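Local coordinates for phenylalanine ammonia-lyase (Rhodosporidium toruloides, PDB 1Y2M) that catalyses the non-oxidative deamination of L-phenylalanine and L-tyrosine to trans-cinnamate and p-coumarate, releasing ammonium, as a homotetramer built from two dimers, at the interface of chains A and B and the interface of chains A and C. Sequence-based numbering; all coordinates share one arbitrary frame. Chains: chain A/B/C, Phenylalanine ammonia-lyase.

Contacts 1 and 2 lie on the interface of chains A and B, the centres of their C-alpha atoms about 11 Å apart. They share helix 468-484 of chain A and the 206-209 loop of chain B, charged in contact 1 and apolar in contact 2. Contacts 3 and 4, about 23 Å apart, join chain A to chain C. The segment that supplies B:Ala495 to contact 2 supplies C:Met497, C:Ala498 and C:Ala501 to contact 4, about 18 Å away between centres. Contact 3 is remote, about 41 Å from contact 1. Chain A thus meets two different partners, consistent with the homotetramer, a dimer of dimers.

Contact 1: the interface of chains A and B. Residues chain A 480, 515, 519, 522; chain B 206, 511-512.
A:Glu480 presents its carboxylate to three arginines of chain B in an intersubunit salt-bridge cluster. B:Arg511 grips it end-on, NH1 to OE1 and NH2 to OE2, each bond 2.9 Å long and nearly straight, with both oxygens lying in the guanidinium plane but met from above the carboxylate plane. B:Arg206 instead comes side-on: NE (2.9 Å) and NH2 both donate to OE2, on the syn side but some 30° out of the carboxylate plane. B:Arg512 adds charge rather than a bond to that oxygen, since its NH2 lies 2.9 Å from A:Glu480 OE2 with the N-H pointing elsewhere. Its NH1 donates to A:Glu515 OE2 at 2.9 Å, the two flat groups standing 89° apart. Were A:Glu480 replaced by alanine, B:Arg206 and B:Arg511 would probably lose the acceptor they share and the cluster would be short of a negative charge. With CG anti to the backbone N (chi1 -174°) and the chain extended beyond it, the A:Glu480 carboxylate reaches across from helix 468-484 to all three partners. Behind this first shell, A:Val519 CG2 lies over one face of the B:Arg206 guanidinium, toward the rim, and A:Leu522 CD1 touches B:Arg206 CD at 3.7 Å; these apolar groups of helix 506-560 probably help fix that arginine. Water 1 bridges B:Arg512 NE and NH2 to the backbone oxygen of A:Glu480; water 2 links B:Arg511 NH2 to A:Glu515 OE2, 3.1 Å from the water.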
# COMPACT_ATOMS: atom_id res chain seq x y z
N GLU A 480 4.54 6.11 -10.45
CA GLU A 480 5.31 4.87 -10.21
C GLU A 480 6.08 4.92 -8.90
O GLU A 480 6.07 3.95 -8.11
CB GLU A 480 6.26 4.63 -11.38
CG GLU A 480 6.95 3.32 -11.22
CD GLU A 480 7.65 2.84 -12.52
OE1 GLU A 480 7.35 3.37 -13.65
OE2 GLU A 480 8.50 1.91 -12.45
N GLU A 515 15.14 0.73 -7.41
CA GLU A 515 14.22 1.05 -8.55
C GLU A 515 13.68 2.48 -8.39
O GLU A 515 13.65 3.27 -9.35
CB GLU A 515 13.06 0.05 -8.63
CG GLU A 515 12.19 0.32 -9.86
CD GLU A 515 11.29 -0.79 -10.30
OE1 GLU A 515 11.25 -1.88 -9.65
OE2 GLU A 515 10.59 -0.57 -11.35
N VAL A 519 13.83 5.59 -11.07
CA VAL A 519 12.67 6.35 -11.52
C VAL A 519 12.79 7.83 -11.14
O VAL A 519 12.45 8.71 -11.96
CB VAL A 519 11.36 5.73 -10.98
CG1 VAL A 519 10.14 6.55 -11.40
CG2 VAL A 519 11.19 4.28 -11.47
N LEU A 522 15.03 9.47 -13.62
CA LEU A 522 14.30 9.80 -14.85
C LEU A 522 13.55 11.14 -14.64
O LEU A 522 13.59 12.06 -15.48
CB LEU A 522 13.32 8.71 -15.21
CG LEU A 522 13.90 7.38 -15.67
CD1 LEU A 522 12.80 6.34 -15.76
CD2 LEU A 522 14.55 7.47 -16.95
N ARG B 206 9.11 3.55 -19.89
CA ARG B 206 8.41 4.48 -19.07
C ARG B 206 8.14 5.80 -19.76
O ARG B 206 8.83 6.23 -20.71
CB ARG B 206 9.19 4.75 -17.77
CG ARG B 206 9.52 3.50 -16.95
CD ARG B 206 10.09 3.89 -15.59
NE ARG B 206 10.28 2.82 -14.61
CZ ARG B 206 11.39 2.15 -14.38
NH1 ARG B 206 12.47 2.37 -15.10
NH2 ARG B 206 11.43 1.26 -13.41
N ARG B 511 2.89 -3.50 -16.21
CA ARG B 511 4.27 -3.83 -15.90
C ARG B 511 4.36 -4.49 -14.56
O ARG B 511 5.07 -5.52 -14.44
CB ARG B 511 5.17 -2.61 -15.96
CG ARG B 511 5.47 -2.14 -17.39
CD ARG B 511 6.15 -0.78 -17.44
NE ARG B 511 7.21 -0.78 -16.40
CZ ARG B 511 7.41 0.18 -15.52
NH1 ARG B 511 6.70 1.29 -15.55
NH2 ARG B 511 8.31 -0.02 -14.57
N ARG B 512 3.66 -3.96 -13.57
CA ARG B 512 3.77 -4.59 -12.25
C ARG B 512 3.14 -5.99 -12.24
O ARG B 512 3.64 -6.88 -11.59
CB ARG B 512 3.15 -3.71 -11.21
CG ARG B 512 3.81 -2.37 -11.03
CD ARG B 512 5.31 -2.52 -10.82
NE ARG B 512 5.98 -1.29 -10.41
CZ ARG B 512 7.21 -0.94 -10.76
NH1 ARG B 512 7.94 -1.68 -11.58
NH2 ARG B 512 7.72 0.17 -10.24
O HOH W 1 5.36 1.31 -8.97
O HOH W 2 10.14 -2.30 -13.92

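Contact 2: the interface of chains A and B. Residues chain A 472-473, 475-476; chain B 207-209, 495.
The backbone carbonyl oxygen of B:Gly207 abuts A:Ala473, 3.2 Å from its CA and also close to its CB, a contact of oxygen with carbon and not a hydrogen bond. One residue on, the carbonyl oxygen of B:Thr208 rests against the A:Ala476 methyl, 3.5 Å from CB. Together these place the B:207-209 loop along one side of helix 468-484, where the small alanine side chains allow the loop backbone to approach closely. The positive phi of B:Gly207 (131°) is a conformation that glycine adopts readily, and it turns the chain beside A:Ala473. B:Ile209 provides the main apolar wedge. Its CG2 rests on the helix backbone across one turn, between A:Ile472 O (3.6 Å) and A:Ala476, whose CA is 3.7 Å from CG2. The other branch, CG1 with CD1, meets A:Ile472 CG2, and the two isoleucine side chains cross at about a right angle. B:Ile209 CG1 sits between the backbone N and the carbonyl carbon (chi1 65°), which leaves CG2 anti to the carbonyl carbon and directed at the helix. Shortly after this loop come B:Ala211 and B:Gly213, cross-linked in the mature enzyme to form the imidazolinone prosthetic group, so the packing probably helps hold the catalytic segment in register with the neighbouring subunit. At the far end of the patch, methyl meets methyl: A:Ala475 CB lies 3.7 Å from B:Ala495 CB.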
# COMPACT_ATOMS: atom_id res chain seq x y z
N ILE A 472 3.82 15.02 -19.08
CA ILE A 472 3.10 13.76 -18.90
C ILE A 472 4.03 12.67 -18.34
O ILE A 472 3.65 11.90 -17.44
CB ILE A 472 2.54 13.30 -20.26
CG1 ILE A 472 1.39 14.21 -20.68
CG2 ILE A 472 2.06 11.87 -20.24
CD1 ILE A 472 1.11 14.21 -22.17
N ALA A 473 5.23 12.60 -18.88
CA ALA A 473 6.22 11.62 -18.39
C ALA A 473 6.54 11.87 -16.91
O ALA A 473 6.62 10.92 -16.09
CB ALA A 473 7.49 11.65 -19.21
N ALA A 475 4.56 13.06 -14.70
CA ALA A 475 3.44 12.48 -13.95
C ALA A 475 3.59 10.97 -13.82
O ALA A 475 3.43 10.41 -12.73
CB ALA A 475 2.13 12.83 -14.59
N ALA A 476 3.91 10.33 -14.93
CA ALA A 476 4.08 8.87 -14.92
C ALA A 476 5.14 8.45 -13.94
O ALA A 476 4.97 7.45 -13.20
CB ALA A 476 4.42 8.34 -16.23
N GLY B 207 7.11 6.47 -19.22
CA GLY B 207 6.76 7.82 -19.60
C GLY B 207 5.30 8.02 -19.90
O GLY B 207 4.86 9.17 -19.98
N THR B 208 4.56 6.95 -20.16
CA THR B 208 3.11 7.11 -20.41
C THR B 208 2.27 6.96 -19.13
O THR B 208 2.56 6.16 -18.23
CB THR B 208 2.54 6.15 -21.49
OG1 THR B 208 1.20 6.49 -21.79
CG2 THR B 208 2.61 4.71 -21.07
N ILE B 209 1.23 7.76 -19.06
CA ILE B 209 0.17 7.62 -18.09
C ILE B 209 -1.10 6.92 -18.64
O ILE B 209 -2.10 6.80 -17.94
CB ILE B 209 -0.21 8.98 -17.48
CG1 ILE B 209 -0.79 9.91 -18.54
CG2 ILE B 209 0.98 9.58 -16.76
CD1 ILE B 209 -1.04 11.34 -17.99
N ALA B 495 -1.90 15.48 -14.51
CA ALA B 495 -1.04 15.59 -15.67
C ALA B 495 -1.51 16.59 -16.73
O ALA B 495 -2.75 16.83 -16.96
CB ALA B 495 -0.84 14.19 -16.28

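Contact 3: the interface of chains A and C. Residues chain A 312, 314, 318; chain C 180, 399-401, 408.
A:Phe314 inserts its ring among residues of chain C in this tetramer contact of the PAL/histidase-family enzyme, resting on strands 399-401 and 406-408. The packing is dense round the ring. C:Asp401 CB lies over the centre of one face, 3.7 Å from A:Phe314 CE1, with the carboxylate plane turned only 15° from the ring. At the rim, A:Phe314 CD2 comes within 3.3 Å of C:His408 CD2, and CZ lies 3.4 Å from the backbone oxygen of C:Ile400. In A:Phe314 CG lies opposite the backbone N (chi1 -179°), and the ring projects toward strand 399-401 with CZ against that oxygen. An alanine at A:Phe314 is likely to open a gap between C:Asp401, C:His408 and C:Leu399 and remove the surface on which C:Asp401 CB rests. The C:His408 ring also reaches A:His312, placing CE1 over the centre of that imidazole. A:His312 is oriented by its ND1, which accepts the backbone N-H of A:Phe314 at 2.9 Å in the ring plane. Contacts are sparser toward C:His180. Its imidazole stands at 84° to the phenyl ring in an edge-to-face pair, with A:Phe314 CZ nearest CD2, and A:Val318 CG1 approaches C:His180 NE2 no closer than 4.1 Å.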
# COMPACT_ATOMS: atom_id res chain seq x y z
N HIS A 312 15.00 32.83 3.47
CA HIS A 312 15.63 33.67 4.47
C HIS A 312 15.72 33.00 5.82
O HIS A 312 14.77 32.34 6.25
CB HIS A 312 14.83 34.95 4.59
CG HIS A 312 15.49 36.02 5.38
ND1 HIS A 312 15.62 35.94 6.75
CD2 HIS A 312 16.04 37.20 5.01
CE1 HIS A 312 16.25 37.01 7.19
NE2 HIS A 312 16.51 37.80 6.16
N PHE A 314 15.33 33.88 8.82
CA PHE A 314 14.29 34.18 9.81
C PHE A 314 13.20 33.10 9.74
O PHE A 314 12.64 32.73 10.77
CB PHE A 314 13.68 35.56 9.62
CG PHE A 314 12.65 35.87 10.65
CD1 PHE A 314 13.02 36.25 11.93
CD2 PHE A 314 11.32 35.78 10.35
CE1 PHE A 314 12.04 36.54 12.88
CE2 PHE A 314 10.38 36.06 11.28
CZ PHE A 314 10.71 36.42 12.52
N VAL A 318 15.35 30.94 12.84
CA VAL A 318 14.81 31.68 13.94
C VAL A 318 13.45 31.10 14.33
O VAL A 318 13.19 30.85 15.49
CB VAL A 318 14.67 33.18 13.61
CG1 VAL A 318 14.03 33.93 14.72
CG2 VAL A 318 16.03 33.80 13.28
N HIS C 180 6.34 36.31 16.89
CA HIS C 180 6.57 36.37 15.42
C HIS C 180 5.30 36.58 14.54
CB HIS C 180 7.21 35.05 14.97
CG HIS C 180 8.51 34.74 15.66
ND1 HIS C 180 8.84 33.45 16.03
CD2 HIS C 180 9.55 35.52 16.04
CE1 HIS C 180 10.02 33.45 16.61
NE2 HIS C 180 10.48 34.69 16.62
N LEU C 399 5.30 35.84 8.90
CA LEU C 399 5.95 35.95 10.19
C LEU C 399 6.71 37.27 10.29
O LEU C 399 7.23 37.77 9.28
CB LEU C 399 6.87 34.75 10.40
CG LEU C 399 6.15 33.40 10.47
CD1 LEU C 399 7.04 32.24 10.79
CD2 LEU C 399 5.06 33.47 11.49
N ILE C 400 6.69 37.87 11.47
CA ILE C 400 7.12 39.26 11.63
C ILE C 400 8.43 39.33 12.38
O ILE C 400 8.52 38.84 13.52
CB ILE C 400 6.02 40.09 12.36
CG1 ILE C 400 4.77 40.24 11.47
CG2 ILE C 400 6.52 41.45 12.76
CD1 ILE C 400 3.69 39.38 11.82
N ASP C 401 9.43 39.95 11.75
CA ASP C 401 10.73 40.19 12.35
C ASP C 401 10.75 41.67 12.78
O ASP C 401 10.99 42.56 11.96
CB ASP C 401 11.87 39.91 11.36
CG ASP C 401 13.26 40.15 11.95
OD1 ASP C 401 13.40 40.79 13.02
OD2 ASP C 401 14.24 39.72 11.32
N HIS C 408 7.86 38.29 6.65
CA HIS C 408 8.44 37.28 5.78
C HIS C 408 7.37 36.29 5.36
O HIS C 408 6.56 35.85 6.17
CB HIS C 408 9.55 36.52 6.52
CG HIS C 408 10.74 37.35 6.87
ND1 HIS C 408 11.84 37.44 6.04
CD2 HIS C 408 11.04 38.08 7.97
CE1 HIS C 408 12.76 38.22 6.60
NE2 HIS C 408 12.30 38.62 7.77

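Contact 4: the interface of chains A and C. Residues chain A 362, 364, 448; chain C 497-498, 501.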
# COMPACT_ATOMS: atom_id res chain seq x y z
N ARG A 362 3.81 29.69 -4.94
CA ARG A 362 3.00 28.53 -4.54
C ARG A 362 3.85 27.56 -3.73
O ARG A 362 5.06 27.75 -3.57
CB ARG A 362 2.41 27.87 -5.79
CG ARG A 362 1.59 28.75 -6.60
CD ARG A 362 0.90 28.05 -7.74
NE ARG A 362 0.05 28.95 -8.52
CZ ARG A 362 0.51 29.71 -9.52
NH1 ARG A 362 1.80 29.80 -9.86
NH2 ARG A 362 -0.36 30.50 -10.15
N PRO A 364 5.08 24.48 -3.90
CA PRO A 364 6.29 23.70 -4.37
C PRO A 364 7.63 24.41 -4.22
O PRO A 364 8.67 23.74 -3.99
CB PRO A 364 5.95 23.38 -5.82
CG PRO A 364 4.46 23.33 -5.83
CD PRO A 364 4.01 24.44 -4.91
N MSE A 448 0.08 29.40 -15.11
CA MSE A 448 0.74 29.54 -13.81
C MSE A 448 2.21 29.97 -13.84
O MSE A 448 2.75 30.26 -12.78
CB MSE A 448 0.67 28.19 -13.05
CG MSE A 448 -0.68 27.57 -13.11
SE MSE A 448 -0.60 25.79 -12.17
CE MSE A 448 -0.32 26.42 -10.38
N MSE C 497 -6.32 25.09 -6.35
CA MSE C 497 -5.80 25.64 -7.60
C MSE C 497 -4.31 25.39 -7.74
O MSE C 497 -3.58 26.19 -8.35
CB MSE C 497 -6.10 27.13 -7.75
CG MSE C 497 -7.57 27.39 -7.61
SE MSE C 497 -7.96 29.30 -7.95
CE MSE C 497 -6.93 29.80 -9.48
N ALA C 498 -3.89 24.26 -7.17
CA ALA C 498 -2.50 23.87 -7.11
C ALA C 498 -1.62 24.87 -6.36
O ALA C 498 -0.38 24.71 -6.36
CB ALA C 498 -1.97 23.58 -8.49
N ALA C 501 -0.08 22.47 -3.95
CA ALA C 501 0.14 21.26 -4.73
C ALA C 501 0.92 20.18 -3.98
O ALA C 501 0.87 19.02 -4.33
CB ALA C 501 0.82 21.58 -6.01
O HOH W 3 -2.63 28.93 -7.24
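A:Met448 and C:Ala498 bury 28 and 27 Å² against the opposing chain and meet methyl to methyl, A:Met448 CE lying 3.8 Å from C:Ala498 CB. The methionine is modelled as selenomethionine, as is C:Met497. A bend at chi3 (68°) turns A:Met448 CE toward chain C, where it also touches the backbone oxygen of C:Met497 at 3.8 Å. Within chain A, the methionine is tied to A:Arg362 by a hydrogen bond from NH1 to the A:Met448 backbone oxygen at 3.1 Å; it uses a carbonyl lone pair, but is somewhat bent (141° at H) and tilted 28° from the guanidinium plane. C:Met497, burying 13 Å², contributes through its backbone: water 3 lies 3.0 Å from A:Arg362 NE, in the guanidinium plane, and 3.1 Å from C:Met497 O, bridging the two chains. Farther along, A:Pro364 CG rests 4.0 Å from C:Ala501 CB, a looser apolar touch. The chain C residues flank C:Glu496, a cinnamate-binding residue, and C:Asn499, which probably binds it too, while A:Pro364 lies in helix 363-366 with A:Arg366, a likely binding residue. The contact therefore probably helps align substrate-binding segments from different subunits, tying active-site geometry to tetramer assembly.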